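PDB 3VC5: mandelate racemase/muconate lactonizing protein from Thermobispora bispora, which probably catalyses the magnesium-dependent dehydration of D-glucarate to 5-dehydro-4-deoxy-D-glucarate, as a member of the enolase superfamily. Local coordinates for residues S207-G212 / R237-A242; Y262-T267 / P283-M288. All blocks are in the same frame, centred on the assembly; numbering follows the deposited sequence.

Contact 1 (S207-G212 / R237-A242); sequences SIKLKG and RLDPNA. With PO4 (phosphate ion), chain B.
I208 opens the pairing by accepting a backbone hydrogen bond from R237 N at its O, the first rung between two neighbouring parallel strands of the modified TIM barrel of enolase-superfamily enzymes; helix 217-230 makes the right-handed beta-alpha-beta crossover between them. K209 leaves the strand toward the barrel interior with CG anti to the backbone N (chi1 177°) and the rest of its chain extended. Its CE lies 3.5 Å from D239 CB, while NZ is salt-bridged to D239 OD2 through a weak hydrogen bond of 3.3 Å; the stronger partner of this ammonium is E264, and D365 is another. L210 turns to the other side, against helix 217-230, where its CD2 meets L238 CD1 at 4.0 Å, the two leucines side by side. Its backbone takes N-H from D239 and gives its own to R237 O. K211, predicted to be a proton acceptor, bends at chi2 and chi3, bringing NZ to D239 OD2 at 3.1 Å from above the carboxylate plane. The same NZ donates hydrogen bonds to N241 OD1 (2.7 Å, in the amide plane on a lone pair) and to phosphate O4 (2.7 Å). That phosphate, probably from the crystallisation liquor, is also held by H367, N42, H47 and R421. A methionine in place of K211 would probably leave N241 OD1 and the phosphate without this donor and D239, a magnesium ligand, with less compensation of its charge. G212 N donates the last backbone bond, to D239 O, as the strands give way to loops. Beyond it, an Asx turn bonds N241 N to D239 OD1, and one water donates to both G212 O and N241 OD1, 2.7 Å from each.

Contact 2 (Y262-T267 / P283-M288); sequences YLEDPT and PLATNM
The Y262 ring carries the CB of A285 over one face, a CH-pi contact in which the methyl lies 3.9 Å from the ring centroid, and E264 OE1 sits in plane at the ring edge. The ring hydroxyl bonds to S336. These residues belong to adjacent parallel strands of the TIM-like barrel, a beta-alpha-beta unit connected through helix 270-277. Y262 reaches the methyl by placing CG between its backbone N and carbonyl carbon (chi1 55°). The backbone rungs run from L263 N to P283 O, A285 N to L263 O and D265 N to A285 O. On the helix-facing side, L284 CD2 packs 3.8 Å from L263 CB and also touches P266 CG. On the interior side, the magnesium ligands E264 and N287 come together with carboxylate and amide planes 80° apart. E264 OE2 and N287 OD1, both acceptors, stand 3.0 Å apart without a hydrogen bond, an approach consistent with a site that binds magnesium, which is not bound to this chain in the model; OE2 is salt-bridged to K209. D265 fixes the loop carrying N287 with both carboxylate oxygens: OD1 accepts a very short bond from T286 OG1, and the syn lone pair of OD2 takes N287 N at 2.9 Å. In the ST turn that follows, T286 OG1 in turn accepts M288 N at 2.9 Å.

In the fold
After the N-terminal sheet and strand 161-169, the chain runs through strand 208-211 and helix 217-230 before contact 1 closes the loop at strand 236-239. Helix 246-255 then leads to strand 262-264, and contact 2 closes a second, shorter loop through helix 270-277 at strand 284-286. The two loops follow in series, neither nested nor crossed, and together place four consecutive barrel strands side by side. Strands 236-239 and 262-264 are the neighbours that join them, where backbone and side chains of the two contacts touch. Magnesium ligands D239, E264 and N287 thus come from three successive strands or their ends, with predicted proton acceptor K211 on the strand before.

Contact 1 (S207-G212 / R237-A242)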
loop_
_atom_site.group_PDB
_atom_site.type_symbol
_atom_site.label_atom_id
_atom_site.label_comp_id
_atom_site.label_asym_id
_atom_site.label_seq_id
_atom_site.Cartn_x
_atom_site.Cartn_y
_atom_site.Cartn_z
ATOM N N SER A 207 -8.344 -10.710 -24.796
ATOM C CA SER A 207 -7.293 -11.548 -24.226
ATOM C C SER A 207 -7.965 -12.899 -23.991
ATOM O O SER A 207 -9.187 -12.960 -23.753
ATOM C CB SER A 207 -6.814 -11.006 -22.856
ATOM O OG SER A 207 -5.879 -9.962 -22.996
ATOM N N ILE A 208 -7.181 -13.970 -24.047
ATOM C CA ILE A 208 -7.691 -15.339 -23.907
ATOM C C ILE A 208 -6.843 -16.128 -22.924
ATOM O O ILE A 208 -5.613 -16.062 -22.993
ATOM C CB ILE A 208 -7.659 -16.066 -25.267
ATOM C CG1 ILE A 208 -8.610 -15.379 -26.265
ATOM C CG2 ILE A 208 -8.047 -17.517 -25.099
ATOM C CD1 ILE A 208 -8.425 -15.917 -27.701
ATOM N N LYS A 209 -7.503 -16.873 -22.037
ATOM C CA LYS A 209 -6.840 -17.770 -21.106
ATOM C C LYS A 209 -7.396 -19.166 -21.313
ATOM O O LYS A 209 -8.600 -19.342 -21.477
ATOM C CB LYS A 209 -7.134 -17.331 -19.672
ATOM C CG LYS A 209 -6.560 -18.220 -18.616
ATOM C CD LYS A 209 -6.904 -17.678 -17.246
ATOM C CE LYS A 209 -6.060 -18.456 -16.237
ATOM N NZ LYS A 209 -6.275 -18.058 -14.873
ATOM N N LEU A 210 -6.526 -20.167 -21.310
ATOM C CA LEU A 210 -6.978 -21.546 -21.336
ATOM C C LEU A 210 -6.634 -22.215 -20.040
ATOM O O LEU A 210 -5.441 -22.259 -19.654
ATOM C CB LEU A 210 -6.313 -22.315 -22.490
ATOM C CG LEU A 210 -6.640 -23.819 -22.612
ATOM C CD1 LEU A 210 -8.153 -24.090 -22.723
ATOM C CD2 LEU A 210 -5.898 -24.474 -23.787
ATOM N N LYS A 211 -7.655 -22.772 -19.380
ATOM C CA LYS A 211 -7.447 -23.623 -18.208
ATOM C C LYS A 211 -6.894 -24.959 -18.670
ATOM O O LYS A 211 -7.565 -25.672 -19.413
ATOM C CB LYS A 211 -8.790 -23.869 -17.492
ATOM C CG LYS A 211 -8.664 -24.589 -16.165
ATOM C CD LYS A 211 -7.874 -23.697 -15.181
ATOM C CE LYS A 211 -8.631 -23.362 -13.968
ATOM N NZ LYS A 211 -7.755 -22.483 -13.099
ATOM N N GLY A 212 -5.694 -25.315 -18.193
ATOM C CA GLY A 212 -5.080 -26.601 -18.568
ATOM C C GLY A 212 -4.934 -27.577 -17.395
ATOM O O GLY A 212 -5.694 -27.503 -16.401
ATOM N N ARG A 237 -2.917 -16.944 -22.580
ATOM C CA ARG A 237 -2.329 -17.474 -21.340
ATOM C C ARG A 237 -2.712 -18.927 -21.235
ATOM O O ARG A 237 -3.752 -19.310 -21.731
ATOM C CB ARG A 237 -2.920 -16.747 -20.119
ATOM C CG ARG A 237 -2.828 -15.224 -20.174
ATOM C CD ARG A 237 -4.016 -14.590 -19.395
ATOM N NE ARG A 237 -3.854 -13.161 -19.328
ATOM C CZ ARG A 237 -4.599 -12.343 -18.597
ATOM N NH1 ARG A 237 -4.302 -11.046 -18.603
ATOM N NH2 ARG A 237 -5.639 -12.809 -17.883
ATOM N N LEU A 238 -1.882 -19.730 -20.562
ATOM C CA LEU A 238 -2.178 -21.135 -20.325
ATOM C C LEU A 238 -1.954 -21.403 -18.847
ATOM O O LEU A 238 -0.918 -20.991 -18.307
ATOM C CB LEU A 238 -1.264 -22.035 -21.165
ATOM C CG LEU A 238 -1.379 -23.562 -20.963
ATOM C CD1 LEU A 238 -2.783 -24.083 -21.248
ATOM C CD2 LEU A 238 -0.350 -24.293 -21.847
ATOM N N ASP A 239 -2.908 -22.095 -18.206
ATOM C CA ASP A 239 -2.920 -22.239 -16.745
ATOM C C ASP A 239 -3.116 -23.705 -16.309
ATOM O O ASP A 239 -4.243 -24.140 -16.093
ATOM C CB ASP A 239 -4.050 -21.361 -16.172
ATOM C CG ASP A 239 -4.173 -21.473 -14.672
ATOM O OD1 ASP A 239 -3.226 -21.964 -13.996
ATOM O OD2 ASP A 239 -5.236 -21.064 -14.163
ATOM N N PRO A 240 -2.014 -24.470 -16.160
ATOM C CA PRO A 240 -2.156 -25.867 -15.749
ATOM C C PRO A 240 -2.337 -26.119 -14.230
ATOM O O PRO A 240 -2.410 -27.277 -13.819
ATOM C CB PRO A 240 -0.853 -26.528 -16.246
ATOM C CG PRO A 240 -0.163 -25.513 -17.078
ATOM C CD PRO A 240 -0.652 -24.177 -16.645
ATOM N N ASN A 241 -2.426 -25.063 -13.413
ATOM C CA ASN A 241 -2.581 -25.221 -11.964
ATOM C C ASN A 241 -1.614 -26.254 -11.360
ATOM O O ASN A 241 -2.023 -27.119 -10.573
ATOM C CB ASN A 241 -4.029 -25.545 -11.569
ATOM C CG ASN A 241 -4.940 -24.346 -11.663
ATOM O OD1 ASN A 241 -5.822 -24.294 -12.538
ATOM N ND2 ASN A 241 -4.759 -23.368 -10.754
ATOM N N ALA A 242 -0.349 -26.146 -11.758
ATOM C CA ALA A 242 0.755 -26.919 -11.171
ATOM C C ALA A 242 0.734 -28.409 -11.544
ATOM O O ALA A 242 1.304 -29.248 -10.835
ATOM C CB ALA A 242 0.796 -26.735 -9.652
HETATM P P PO4 B . -11.110 -22.727 -11.017
HETATM O O1 PO4 B . -11.147 -24.096 -11.579
HETATM O O2 PO4 B . -12.428 -22.099 -11.417
HETATM O O3 PO4 B . -11.008 -22.751 -9.550
HETATM O O4 PO4 B . -9.981 -22.035 -11.588
HETATM O O HOH W 1 -6.304 -26.558 -13.967
#

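Contact 2 (Y262-T267 / P283-M288)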
loop_
_atom_site.group_PDB
_atom_site.type_symbol
_atom_site.label_atom_id
_atom_site.label_comp_id
_atom_site.label_asym_id
_atom_site.label_seq_id
_atom_site.Cartn_x
_atom_site.Cartn_y
_atom_site.Cartn_z
ATOM N N TYR A 262 1.837 -14.919 -20.718
ATOM C CA TYR A 262 2.495 -15.546 -19.567
ATOM C C TYR A 262 2.062 -17.008 -19.418
ATOM O O TYR A 262 1.006 -17.416 -19.948
ATOM C CB TYR A 262 2.303 -14.741 -18.255
ATOM C CG TYR A 262 0.901 -14.398 -17.777
ATOM C CD1 TYR A 262 0.469 -13.058 -17.757
ATOM C CD2 TYR A 262 0.018 -15.383 -17.294
ATOM C CE1 TYR A 262 -0.775 -12.718 -17.286
ATOM C CE2 TYR A 262 -1.269 -15.036 -16.829
ATOM C CZ TYR A 262 -1.638 -13.693 -16.818
ATOM O OH TYR A 262 -2.879 -13.294 -16.357
ATOM N N LEU A 263 2.890 -17.800 -18.735
ATOM C CA LEU A 263 2.577 -19.197 -18.452
ATOM C C LEU A 263 2.252 -19.250 -16.944
ATOM O O LEU A 263 3.098 -18.952 -16.111
ATOM C CB LEU A 263 3.773 -20.108 -18.823
ATOM C CG LEU A 263 3.684 -21.599 -18.485
ATOM C CD1 LEU A 263 2.428 -22.232 -19.138
ATOM C CD2 LEU A 263 4.980 -22.355 -18.907
ATOM N N GLU A 264 1.034 -19.635 -16.603
ATOM C CA GLU A 264 0.530 -19.478 -15.241
ATOM C C GLU A 264 0.612 -20.802 -14.487
ATOM O O GLU A 264 0.045 -21.805 -14.925
ATOM C CB GLU A 264 -0.933 -19.041 -15.347
ATOM C CG GLU A 264 -1.586 -18.699 -14.056
ATOM C CD GLU A 264 -2.984 -18.154 -14.295
ATOM O OE1 GLU A 264 -3.167 -17.403 -15.264
ATOM O OE2 GLU A 264 -3.887 -18.470 -13.515
ATOM N N ASP A 265 1.354 -20.827 -13.372
ATOM C CA ASP A 265 1.433 -22.044 -12.539
ATOM C C ASP A 265 1.665 -23.347 -13.292
ATOM O O ASP A 265 0.895 -24.298 -13.167
ATOM C CB ASP A 265 0.170 -22.163 -11.687
ATOM C CG ASP A 265 0.167 -21.128 -10.577
ATOM O OD1 ASP A 265 1.250 -20.980 -9.922
ATOM O OD2 ASP A 265 -0.864 -20.444 -10.393
ATOM N N PRO A 266 2.754 -23.408 -14.078
ATOM C CA PRO A 266 2.997 -24.708 -14.726
ATOM C C PRO A 266 3.335 -25.845 -13.727
ATOM O O PRO A 266 3.003 -27.003 -13.975
ATOM C CB PRO A 266 4.194 -24.413 -15.644
ATOM C CG PRO A 266 4.837 -23.202 -15.057
ATOM C CD PRO A 266 3.722 -22.380 -14.497
ATOM N N THR A 267 3.972 -25.522 -12.606
ATOM C CA THR A 267 4.563 -26.553 -11.767
ATOM C C THR A 267 4.414 -26.137 -10.294
ATOM O O THR A 267 4.313 -24.937 -9.999
ATOM C CB THR A 267 6.068 -26.723 -12.158
ATOM O OG1 THR A 267 6.592 -27.986 -11.702
ATOM C CG2 THR A 267 6.920 -25.575 -11.597
ATOM N N PRO A 283 7.285 -14.762 -19.186
ATOM C CA PRO A 283 7.106 -14.687 -17.727
ATOM C C PRO A 283 6.177 -15.785 -17.194
ATOM O O PRO A 283 5.262 -16.231 -17.912
ATOM C CB PRO A 283 6.434 -13.339 -17.509
ATOM C CG PRO A 283 6.529 -12.572 -18.810
ATOM C CD PRO A 283 6.746 -13.587 -19.906
ATOM N N LEU A 284 6.410 -16.223 -15.957
ATOM C CA LEU A 284 5.466 -17.092 -15.253
ATOM C C LEU A 284 4.559 -16.214 -14.390
ATOM O O LEU A 284 4.957 -15.113 -13.963
ATOM C CB LEU A 284 6.194 -18.067 -14.333
ATOM C CG LEU A 284 7.167 -19.028 -15.023
ATOM C CD1 LEU A 284 7.581 -20.149 -14.050
ATOM C CD2 LEU A 284 6.579 -19.605 -16.311
ATOM N N ALA A 285 3.339 -16.707 -14.145
ATOM C CA ALA A 285 2.399 -16.052 -13.254
ATOM C C ALA A 285 1.964 -17.051 -12.202
ATOM O O ALA A 285 2.103 -18.262 -12.390
ATOM C CB ALA A 285 1.163 -15.593 -14.053
ATOM N N THR A 286 1.362 -16.566 -11.112
ATOM C CA THR A 286 0.828 -17.511 -10.136
ATOM C C THR A 286 -0.409 -16.971 -9.423
ATOM O O THR A 286 -0.540 -15.733 -9.209
ATOM C CB THR A 286 1.897 -17.886 -9.051
ATOM O OG1 THR A 286 1.459 -19.056 -8.353
ATOM C CG2 THR A 286 2.094 -16.755 -8.065
ATOM N N ASN A 287 -1.281 -17.901 -9.024
ATOM C CA ASN A 287 -2.184 -17.673 -7.885
ATOM C C ASN A 287 -2.149 -18.888 -6.958
ATOM O O ASN A 287 -3.159 -19.223 -6.321
ATOM C CB ASN A 287 -3.626 -17.392 -8.335
ATOM C CG ASN A 287 -4.170 -18.440 -9.319
ATOM O OD1 ASN A 287 -4.276 -18.157 -10.509
ATOM N ND2 ASN A 287 -4.554 -19.626 -8.827
ATOM N N MET A 288 -0.969 -19.529 -6.867
ATOM C CA MET A 288 -0.803 -20.749 -6.054
ATOM C C MET A 288 0.383 -20.705 -5.142
ATOM O O MET A 288 0.240 -21.121 -4.003
ATOM C CB MET A 288 -0.726 -22.039 -6.906
ATOM C CG MET A 288 -2.021 -22.281 -7.700
ATOM S SD MET A 288 -1.915 -23.743 -8.777
ATOM C CE MET A 288 -1.905 -25.094 -7.593
#